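PDB 5XDC: thermophilic dibenzothiophene desulfurization enzyme C from Paenibacillus sp. A11-2, which probably uses reduced FMN and molecular oxygen to oxidise the sulfur of dibenzothiophene, first to the sulfoxide and then to the sulfone. Local coordinates for residues Ile250-Phe255 against Leu387-Ala392; Ala142-Asp147 against Arg176-Asp181; Asp19-Leu24 against Ser52-Leu57. All blocks are in the same frame, centred on the assembly; numbering follows the deposited sequence.

Contact 1 of 3, residues Ile250-Phe255 against Leu387-Ala392; sequences ITQLIF and LHDPVA. With IND (indole), chain J.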
loop_
_atom_site.group_PDB
_atom_site.type_symbol
_atom_site.label_atom_id
_atom_site.label_comp_id
_atom_site.label_asym_id
_atom_site.label_seq_id
_atom_site.Cartn_x
_atom_site.Cartn_y
_atom_site.Cartn_z
ATOM N N ILE B 250 -8.895 11.918 25.030
ATOM C CA ILE B 250 -9.705 10.836 25.583
ATOM C C ILE B 250 -10.710 10.351 24.551
ATOM O O ILE B 250 -10.888 9.146 24.339
ATOM C CB ILE B 250 -10.423 11.301 26.863
ATOM C CG1 ILE B 250 -9.406 11.430 27.998
ATOM C CG2 ILE B 250 -11.536 10.335 27.246
ATOM C CD1 ILE B 250 -9.967 12.127 29.232
ATOM N N THR B 251 -11.402 11.295 23.926
ATOM C CA THR B 251 -12.486 10.956 23.014
ATOM C C THR B 251 -11.944 10.375 21.717
ATOM O O THR B 251 -12.514 9.427 21.171
ATOM C CB THR B 251 -13.331 12.203 22.761
ATOM O OG1 THR B 251 -13.948 12.618 23.990
ATOM C CG2 THR B 251 -14.438 11.940 21.725
ATOM N N GLN B 252 -10.847 10.928 21.215
ATOM C CA GLN B 252 -10.242 10.394 20.001
ATOM C C GLN B 252 -9.697 8.989 20.232
ATOM O O GLN B 252 -9.698 8.169 19.308
ATOM C CB GLN B 252 -9.164 11.363 19.515
ATOM C CG GLN B 252 -9.732 12.653 18.988
ATOM C CD GLN B 252 -10.282 12.499 17.573
ATOM O OE1 GLN B 252 -9.706 11.783 16.762
ATOM N NE2 GLN B 252 -11.396 13.159 17.281
ATOM N N LEU B 253 -9.289 8.664 21.462
ATOM C CA LEU B 253 -8.890 7.289 21.755
ATOM C C LEU B 253 -10.088 6.362 21.940
ATOM O O LEU B 253 -9.979 5.157 21.668
ATOM C CB LEU B 253 -7.973 7.242 22.983
ATOM C CG LEU B 253 -7.203 5.937 23.168
ATOM C CD1 LEU B 253 -6.236 5.692 22.047
ATOM C CD2 LEU B 253 -6.437 5.957 24.488
ATOM N N ILE B 254 -11.248 6.890 22.366
ATOM C CA ILE B 254 -12.483 6.109 22.306
ATOM C C ILE B 254 -12.754 5.675 20.869
ATOM O O ILE B 254 -13.019 4.501 20.599
ATOM C CB ILE B 254 -13.668 6.910 22.882
ATOM C CG1 ILE B 254 -13.525 7.049 24.397
ATOM C CG2 ILE B 254 -14.987 6.243 22.554
ATOM C CD1 ILE B 254 -14.490 8.070 25.018
ATOM N N PHE B 255 -12.688 6.623 19.928
ATOM C CA PHE B 255 -12.914 6.288 18.526
ATOM C C PHE B 255 -11.925 5.228 18.061
ATOM O O PHE B 255 -12.290 4.284 17.342
ATOM C CB PHE B 255 -12.789 7.537 17.658
ATOM C CG PHE B 255 -13.758 8.653 18.005
ATOM C CD1 PHE B 255 -14.919 8.395 18.698
ATOM C CD2 PHE B 255 -13.498 9.959 17.593
ATOM C CE1 PHE B 255 -15.814 9.424 18.998
ATOM C CE2 PHE B 255 -14.385 10.990 17.890
ATOM C CZ PHE B 255 -15.546 10.714 18.595
ATOM N N LEU B 387 -14.898 8.719 9.258
ATOM C CA LEU B 387 -15.036 10.030 8.647
ATOM C C LEU B 387 -15.386 11.119 9.649
ATOM O O LEU B 387 -15.504 12.286 9.253
ATOM C CB LEU B 387 -16.114 9.982 7.564
ATOM C CG LEU B 387 -15.868 8.939 6.473
ATOM C CD1 LEU B 387 -17.092 8.791 5.590
ATOM C CD2 LEU B 387 -14.662 9.316 5.634
ATOM N N HIS B 388 -15.553 10.766 10.927
ATOM C CA HIS B 388 -15.913 11.750 11.946
ATOM C C HIS B 388 -15.084 13.021 11.812
ATOM O O HIS B 388 -15.616 14.140 11.843
ATOM C CB HIS B 388 -15.737 11.122 13.332
ATOM C CG HIS B 388 -15.973 12.069 14.460
ATOM N ND1 HIS B 388 -14.997 12.924 14.929
ATOM C CD2 HIS B 388 -17.069 12.285 15.223
ATOM C CE1 HIS B 388 -15.488 13.631 15.934
ATOM N NE2 HIS B 388 -16.739 13.256 16.137
ATOM N N ASP B 389 -13.770 12.867 11.696
ATOM C CA ASP B 389 -12.880 13.965 11.387
ATOM C C ASP B 389 -11.772 13.395 10.515
ATOM O O ASP B 389 -11.462 12.204 10.613
ATOM C CB ASP B 389 -12.319 14.640 12.652
ATOM C CG ASP B 389 -11.668 13.667 13.604
ATOM O OD1 ASP B 389 -12.378 13.063 14.451
ATOM O OD2 ASP B 389 -10.443 13.517 13.498
ATOM N N PRO B 390 -11.213 14.193 9.615
ATOM C CA PRO B 390 -10.386 13.620 8.539
ATOM C C PRO B 390 -9.050 13.102 9.052
ATOM O O PRO B 390 -8.273 13.827 9.672
ATOM C CB PRO B 390 -10.207 14.782 7.556
ATOM C CG PRO B 390 -10.618 16.002 8.280
ATOM C CD PRO B 390 -11.527 15.608 9.404
ATOM N N VAL B 391 -8.777 11.834 8.743
ATOM C CA VAL B 391 -7.519 11.241 9.177
ATOM C C VAL B 391 -6.342 11.971 8.541
ATOM O O VAL B 391 -5.251 12.016 9.113
ATOM C CB VAL B 391 -7.515 9.736 8.873
ATOM C CG1 VAL B 391 -7.390 9.472 7.367
ATOM C CG2 VAL B 391 -6.432 9.052 9.654
ATOM N N ALA B 392 -6.546 12.603 7.380
ATOM C CA ALA B 392 -5.457 13.365 6.779
ATOM C C ALA B 392 -4.941 14.457 7.717
ATOM O O ALA B 392 -3.742 14.760 7.710
ATOM C CB ALA B 392 -5.903 13.992 5.459
HETATM N N1 IND J . -21.768 8.063 12.931
HETATM C C2 IND J . -22.387 8.244 14.093
HETATM C C3 IND J . -21.988 9.406 14.445
HETATM C C4 IND J . -20.525 11.294 13.722
HETATM C C5 IND J . -19.674 11.656 12.674
HETATM C C6 IND J . -19.464 10.784 11.586
HETATM C C7 IND J . -20.106 9.550 11.549
HETATM C C8 IND J . -20.952 9.184 12.579
HETATM C C9 IND J . -21.156 10.076 13.688
#
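F255 presents the edge of its ring to one face of the H388 imidazole, an edge-to-face aromatic pair in the C-terminal helical domain of this acyl-CoA dehydrogenase-type monooxygenase. The centroids lie 4.5 Å apart and the planes are turned by 55°, so the T is a tilted one. CE2 does most of the touching: it sits above the imidazole, displaced toward the rim, 3.5 Å from H388 CE1, while CZ of F255 meets the NE2 side. H388 carries CG anti to the backbone N (chi1 175°), which swings the ring toward helix 247-276.

Its rotation is fixed by D389, a His-carboxylate hydrogen bond between neighbours in sequence. H388 ND1 donates to D389 OD1 over 2.7 Å, nearly in the imidazole plane and along the anti lone pair of the oxygen. The same oxygen accepts from Q252 NE2, 3.0 Å away and almost straight at 172°, although this donor comes from above the carboxylate plane. K345, on helix 331-363, forms a salt bridge with D389 OD2 and a hydrogen bond with Q252 OE1, tying amide and carboxylate together. With ND1 as donor and the carboxylate beside it, the imidazole would tend to be polarised.

H388 belongs to the indole pocket, and its ring also meets those of H385 and Y413; Y413 and Y93, both close to H388, bind FMN in another crystal structure of the protein. H385 and Y93 also meet the F255 ring. An alanine here would remove the imidazole, and would probably leave D389 OD1 without one of the two donors described and F255 without one of its aromatic partners. On the ligand side, H388 CD2 lies 3.7 Å from C5 of the indole, and H388 CA equally close to its C6.

Contact 2 of 3, residues Ala142-Asp147 against Arg176-Asp181; sequences ATPLPD and RDPNGD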
loop_
_atom_site.group_PDB
_atom_site.type_symbol
_atom_site.label_atom_id
_atom_site.label_comp_id
_atom_site.label_asym_id
_atom_site.label_seq_id
_atom_site.Cartn_x
_atom_site.Cartn_y
_atom_site.Cartn_z
ATOM N N ALA B 142 -27.457 30.388 22.726
ATOM C CA ALA B 142 -27.812 30.469 24.139
ATOM C C ALA B 142 -28.018 31.935 24.488
ATOM O O ALA B 142 -27.057 32.711 24.496
ATOM C CB ALA B 142 -26.719 29.843 25.004
ATOM N N THR B 143 -29.269 32.317 24.769
ATOM C CA THR B 143 -29.591 33.698 25.124
ATOM C C THR B 143 -29.694 33.816 26.638
ATOM O O THR B 143 -30.455 33.056 27.256
ATOM C CB THR B 143 -30.897 34.126 24.464
ATOM O OG1 THR B 143 -30.770 34.017 23.043
ATOM C CG2 THR B 143 -31.235 35.565 24.813
ATOM N N PRO B 144 -28.950 34.706 27.285
ATOM C CA PRO B 144 -28.998 34.756 28.752
ATOM C C PRO B 144 -30.328 35.284 29.264
ATOM O O PRO B 144 -30.899 36.230 28.714
ATOM C CB PRO B 144 -27.850 35.702 29.117
ATOM C CG PRO B 144 -27.626 36.522 27.903
ATOM C CD PRO B 144 -27.957 35.644 26.735
ATOM N N LEU B 145 -30.811 34.658 30.328
ATOM C CA LEU B 145 -31.982 35.087 31.076
ATOM C C LEU B 145 -31.566 35.753 32.381
ATOM O O LEU B 145 -30.483 35.488 32.905
ATOM C CB LEU B 145 -32.884 33.891 31.366
ATOM C CG LEU B 145 -33.489 33.256 30.111
ATOM C CD1 LEU B 145 -34.019 31.878 30.418
ATOM C CD2 LEU B 145 -34.574 34.149 29.540
ATOM N N PRO B 146 -32.429 36.605 32.950
ATOM C CA PRO B 146 -32.021 37.426 34.112
ATOM C C PRO B 146 -31.493 36.653 35.317
ATOM O O PRO B 146 -30.711 37.220 36.093
ATOM C CB PRO B 146 -33.313 38.175 34.473
ATOM C CG PRO B 146 -34.074 38.264 33.209
ATOM C CD PRO B 146 -33.750 37.008 32.422
ATOM N N ASP B 147 -31.930 35.413 35.532
ATOM C CA ASP B 147 -31.532 34.624 36.692
ATOM C C ASP B 147 -30.206 33.888 36.498
ATOM O O ASP B 147 -29.757 33.211 37.425
ATOM C CB ASP B 147 -32.598 33.588 37.030
ATOM C CG ASP B 147 -32.658 32.471 35.997
ATOM O OD1 ASP B 147 -32.588 32.796 34.799
ATOM O OD2 ASP B 147 -32.770 31.299 36.377
ATOM N N ARG B 176 -27.037 37.649 22.002
ATOM C CA ARG B 176 -27.701 38.740 22.718
ATOM C C ARG B 176 -27.223 38.790 24.166
ATOM O O ARG B 176 -28.008 38.958 25.098
ATOM C CB ARG B 176 -29.222 38.594 22.637
ATOM C CG ARG B 176 -29.734 38.581 21.206
ATOM C CD ARG B 176 -31.233 38.350 21.113
ATOM N NE ARG B 176 -31.692 38.400 19.726
ATOM C CZ ARG B 176 -31.595 37.391 18.861
ATOM N NH1 ARG B 176 -31.052 36.234 19.229
ATOM N NH2 ARG B 176 -32.040 37.541 17.620
ATOM N N ASP B 177 -25.913 38.633 24.348
ATOM C CA ASP B 177 -25.312 38.444 25.664
ATOM C C ASP B 177 -24.480 39.662 26.036
ATOM O O ASP B 177 -23.445 39.914 25.397
ATOM C CB ASP B 177 -24.443 37.185 25.667
ATOM C CG ASP B 177 -23.998 36.785 27.057
ATOM O OD1 ASP B 177 -23.896 37.669 27.936
ATOM O OD2 ASP B 177 -23.742 35.577 27.267
ATOM N N PRO B 178 -24.862 40.433 27.055
ATOM C CA PRO B 178 -24.076 41.627 27.398
ATOM C C PRO B 178 -22.667 41.309 27.847
ATOM O O PRO B 178 -21.814 42.202 27.838
ATOM C CB PRO B 178 -24.886 42.267 28.537
ATOM C CG PRO B 178 -26.223 41.648 28.474
ATOM C CD PRO B 178 -26.014 40.268 27.953
ATOM N N ASN B 179 -22.400 40.073 28.257
ATOM C CA ASN B 179 -21.080 39.664 28.711
ATOM C C ASN B 179 -20.253 39.019 27.604
ATOM O O ASN B 179 -19.168 38.492 27.878
ATOM C CB ASN B 179 -21.229 38.723 29.901
ATOM C CG ASN B 179 -21.756 39.436 31.128
ATOM O OD1 ASN B 179 -21.192 40.440 31.560
ATOM N ND2 ASN B 179 -22.857 38.942 31.675
ATOM N N GLY B 180 -20.736 39.061 26.363
ATOM C CA GLY B 180 -19.981 38.596 25.216
ATOM C C GLY B 180 -20.715 37.542 24.412
ATOM O O GLY B 180 -21.067 36.488 24.950
ATOM N N ASP B 181 -20.959 37.816 23.133
ATOM C CA ASP B 181 -21.544 36.831 22.235
ATOM C C ASP B 181 -20.468 35.878 21.715
ATOM O O ASP B 181 -19.271 36.158 21.771
ATOM C CB ASP B 181 -22.231 37.501 21.043
ATOM C CG ASP B 181 -23.418 38.366 21.445
ATOM O OD1 ASP B 181 -24.002 38.140 22.523
ATOM O OD2 ASP B 181 -23.775 39.276 20.671
#
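G180 O is gripped by two hydrogen bonds, from T174 OG1 and R183 NE. D177 OD2 has a salt bridge to R183 NH2 and a weak hydrogen bond with the Y150 hydroxyl. The other oxygen of this carboxylate turns back on its own loop, D177 OD1 accepting the backbone N of N179 at 2.8 Å from above the carboxylate plane. That bond makes an Asx turn, and it coincides with a type I beta turn running from D177 to G180, closed by G180 N donating to D177 O at 3.0 Å. D181 secures the start of the loop: its OD1 takes the N-H of D177 through the syn lone pair, 2.7 Å away.

Against this braced loop lies the ring of P144, at the end of strand 141-144. P144 CG rests 3.7 Å from D177 CG and is close to both carboxylate oxygens, the ring crossing the acid obliquely. D177 has CG anti to the backbone N (chi1 -169°), which brings the carboxylate up to P144 CG. P144 CD meets R176 O, and P144 CG reaches P178 CD at 4.1 Å, a looser apolar touch. Alongside, T143 CG2 approaches R176 CB at 4.2 Å. The contact is one of van der Waals packing at the surface, where a strand end meets the turn joining strands 167-174 and 184-190, a beta hairpin in the acyl-CoA dehydrogenase-type middle domain.

Contact 3 of 3, residues Asp19-Leu24 against Ser52-Leu57; sequences DVATEL and SGLLTL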
loop_
_atom_site.group_PDB
_atom_site.type_symbol
_atom_site.label_atom_id
_atom_site.label_comp_id
_atom_site.label_asym_id
_atom_site.label_seq_id
_atom_site.Cartn_x
_atom_site.Cartn_y
_atom_site.Cartn_z
ATOM N N ASP B 19 -15.399 -9.107 32.087
ATOM C CA ASP B 19 -16.273 -10.261 31.890
ATOM C C ASP B 19 -17.707 -9.830 31.595
ATOM O O ASP B 19 -18.379 -10.419 30.745
ATOM C CB ASP B 19 -16.253 -11.157 33.128
ATOM C CG ASP B 19 -14.907 -11.823 33.355
ATOM O OD1 ASP B 19 -14.067 -11.804 32.436
ATOM O OD2 ASP B 19 -14.708 -12.385 34.453
ATOM N N VAL B 20 -18.203 -8.823 32.314
ATOM C CA VAL B 20 -19.561 -8.344 32.071
ATOM C C VAL B 20 -19.685 -7.813 30.654
ATOM O O VAL B 20 -20.661 -8.096 29.956
ATOM C CB VAL B 20 -19.941 -7.278 33.108
ATOM C CG1 VAL B 20 -21.277 -6.611 32.755
ATOM C CG2 VAL B 20 -20.027 -7.927 34.492
ATOM N N ALA B 21 -18.697 -7.039 30.205
ATOM C CA ALA B 21 -18.735 -6.507 28.843
ATOM C C ALA B 21 -18.682 -7.630 27.812
ATOM O O ALA B 21 -19.393 -7.593 26.797
ATOM C CB ALA B 21 -17.580 -5.524 28.635
ATOM N N THR B 22 -17.846 -8.641 28.060
ATOM C CA THR B 22 -17.750 -9.776 27.151
ATOM C C THR B 22 -19.085 -10.492 27.030
ATOM O O THR B 22 -19.502 -10.863 25.924
ATOM C CB THR B 22 -16.651 -10.733 27.625
ATOM O OG1 THR B 22 -15.375 -10.109 27.468
ATOM C CG2 THR B 22 -16.650 -12.032 26.829
ATOM N N GLU B 23 -19.773 -10.698 28.158
ATOM C CA GLU B 23 -21.074 -11.354 28.112
ATOM C C GLU B 23 -22.098 -10.489 27.392
ATOM O O GLU B 23 -22.893 -10.999 26.597
ATOM C CB GLU B 23 -21.553 -11.690 29.528
ATOM C CG GLU B 23 -22.883 -12.439 29.566
ATOM C CD GLU B 23 -22.918 -13.646 28.644
ATOM O OE1 GLU B 23 -23.764 -13.676 27.719
ATOM O OE2 GLU B 23 -22.093 -14.560 28.840
ATOM N N LEU B 24 -22.095 -9.176 27.648
ATOM C CA LEU B 24 -22.979 -8.282 26.899
ATOM C C LEU B 24 -22.734 -8.418 25.394
ATOM O O LEU B 24 -23.675 -8.584 24.608
ATOM C CB LEU B 24 -22.776 -6.834 27.344
ATOM C CG LEU B 24 -23.417 -6.412 28.667
ATOM C CD1 LEU B 24 -22.864 -5.072 29.077
ATOM C CD2 LEU B 24 -24.921 -6.342 28.544
ATOM N N SER B 52 -26.225 -3.616 33.642
ATOM C CA SER B 52 -24.907 -4.204 33.846
ATOM C C SER B 52 -24.068 -3.429 34.847
ATOM O O SER B 52 -23.114 -3.990 35.403
ATOM C CB SER B 52 -24.166 -4.266 32.514
ATOM O OG SER B 52 -23.631 -2.996 32.200
ATOM N N GLY B 53 -24.388 -2.154 35.084
ATOM C CA GLY B 53 -23.571 -1.299 35.916
ATOM C C GLY B 53 -22.387 -0.646 35.223
ATOM O O GLY B 53 -21.812 0.296 35.774
ATOM N N LEU B 54 -22.029 -1.068 34.005
ATOM C CA LEU B 54 -20.806 -0.567 33.391
ATOM C C LEU B 54 -20.860 0.921 33.037
ATOM O O LEU B 54 -19.803 1.545 32.899
ATOM C CB LEU B 54 -20.464 -1.387 32.143
ATOM C CG LEU B 54 -20.168 -2.872 32.369
ATOM C CD1 LEU B 54 -19.741 -3.513 31.048
ATOM C CD2 LEU B 54 -19.111 -3.086 33.443
ATOM N N LEU B 55 -22.044 1.527 32.913
ATOM C CA LEU B 55 -22.081 2.967 32.665
ATOM C C LEU B 55 -21.453 3.748 33.813
ATOM O O LEU B 55 -21.068 4.908 33.627
ATOM C CB LEU B 55 -23.517 3.444 32.423
ATOM C CG LEU B 55 -24.240 2.843 31.209
ATOM C CD1 LEU B 55 -25.761 3.080 31.230
ATOM C CD2 LEU B 55 -23.664 3.384 29.897
ATOM N N THR B 56 -21.324 3.132 34.993
ATOM C CA THR B 56 -20.728 3.776 36.153
ATOM C C THR B 56 -19.246 3.438 36.314
ATOM O O THR B 56 -18.684 3.673 37.384
ATOM C CB THR B 56 -21.484 3.386 37.431
ATOM O OG1 THR B 56 -21.186 2.034 37.782
ATOM C CG2 THR B 56 -22.992 3.515 37.251
ATOM N N LEU B 57 -18.598 2.908 35.264
ATOM C CA LEU B 57 -17.214 2.441 35.384
ATOM C C LEU B 57 -16.286 3.482 35.991
ATOM O O LEU B 57 -15.403 3.138 36.785
ATOM C CB LEU B 57 -16.672 2.005 34.012
ATOM C CG LEU B 57 -16.929 0.537 33.660
ATOM C CD1 LEU B 57 -16.732 0.265 32.165
ATOM C CD2 LEU B 57 -15.994 -0.370 34.473
#
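Residues 19-24 form one and a half turns of helix 16-38, whereas 52-57 leave helix 43-52 through G53, with positive phi (83°), and pass into a short 3-10 segment at L54 and L55; the closest CA atoms across the contact, those of V20 and S52, are 7.0 Å apart. L54 carries the apolar contact. Its CG lies anti to the carbonyl carbon and beside the backbone N (chi1 -63°), sending CD1 to the helix, where it touches A21 CB at 3.8 Å and L24 CD1 at 4.0 Å. V20 slides past L54 in the opposite direction, its CG1 placed 3.9 Å from L54 CD1.

S52 meets the helix mainly through its methylene, with OG also against L24 CD1. S52 CB rests over two branches one helical turn apart, touching V20 CG1 at 3.7 Å and L24 CD1 at 3.8 Å. Its hydroxyl takes the crowded position between backbone N and carbonyl carbon (chi1 79°), where OG accepts the N-H of L54, 3.1 Å away and nearly in line. I49 O is a further hydrogen-bond partner of OG. One residue on, G53 O accepts from both N and OG1 of T56. Helix 70-83 adds A76 against A21. The arrangement is an ST turn at a helix exit packed on a neighbouring helix, within the helical N-terminal domain of the acyl-CoA dehydrogenase fold.

The three contacts sample the C-terminal, middle and N-terminal domains of the acyl-CoA dehydrogenase architecture, and they share no segment. Contact 1 is the buried one, its centre about 8 Å from the centre of the chain, and the one that includes a residue of the indole pocket; one hydrogen bond and one aromatic pair cross it. Contact 3, partly buried, joins its segments through aliphatic side chains, its polar bonds staying within each segment or running to neighbours. Contact 2, at the surface about 33 Å from contact 1 between centres, replaces helices with a strand end and a turn. Helix 70-83 packs on 250-255 of contact 1 and on both segments of contact 3, linking their surroundings.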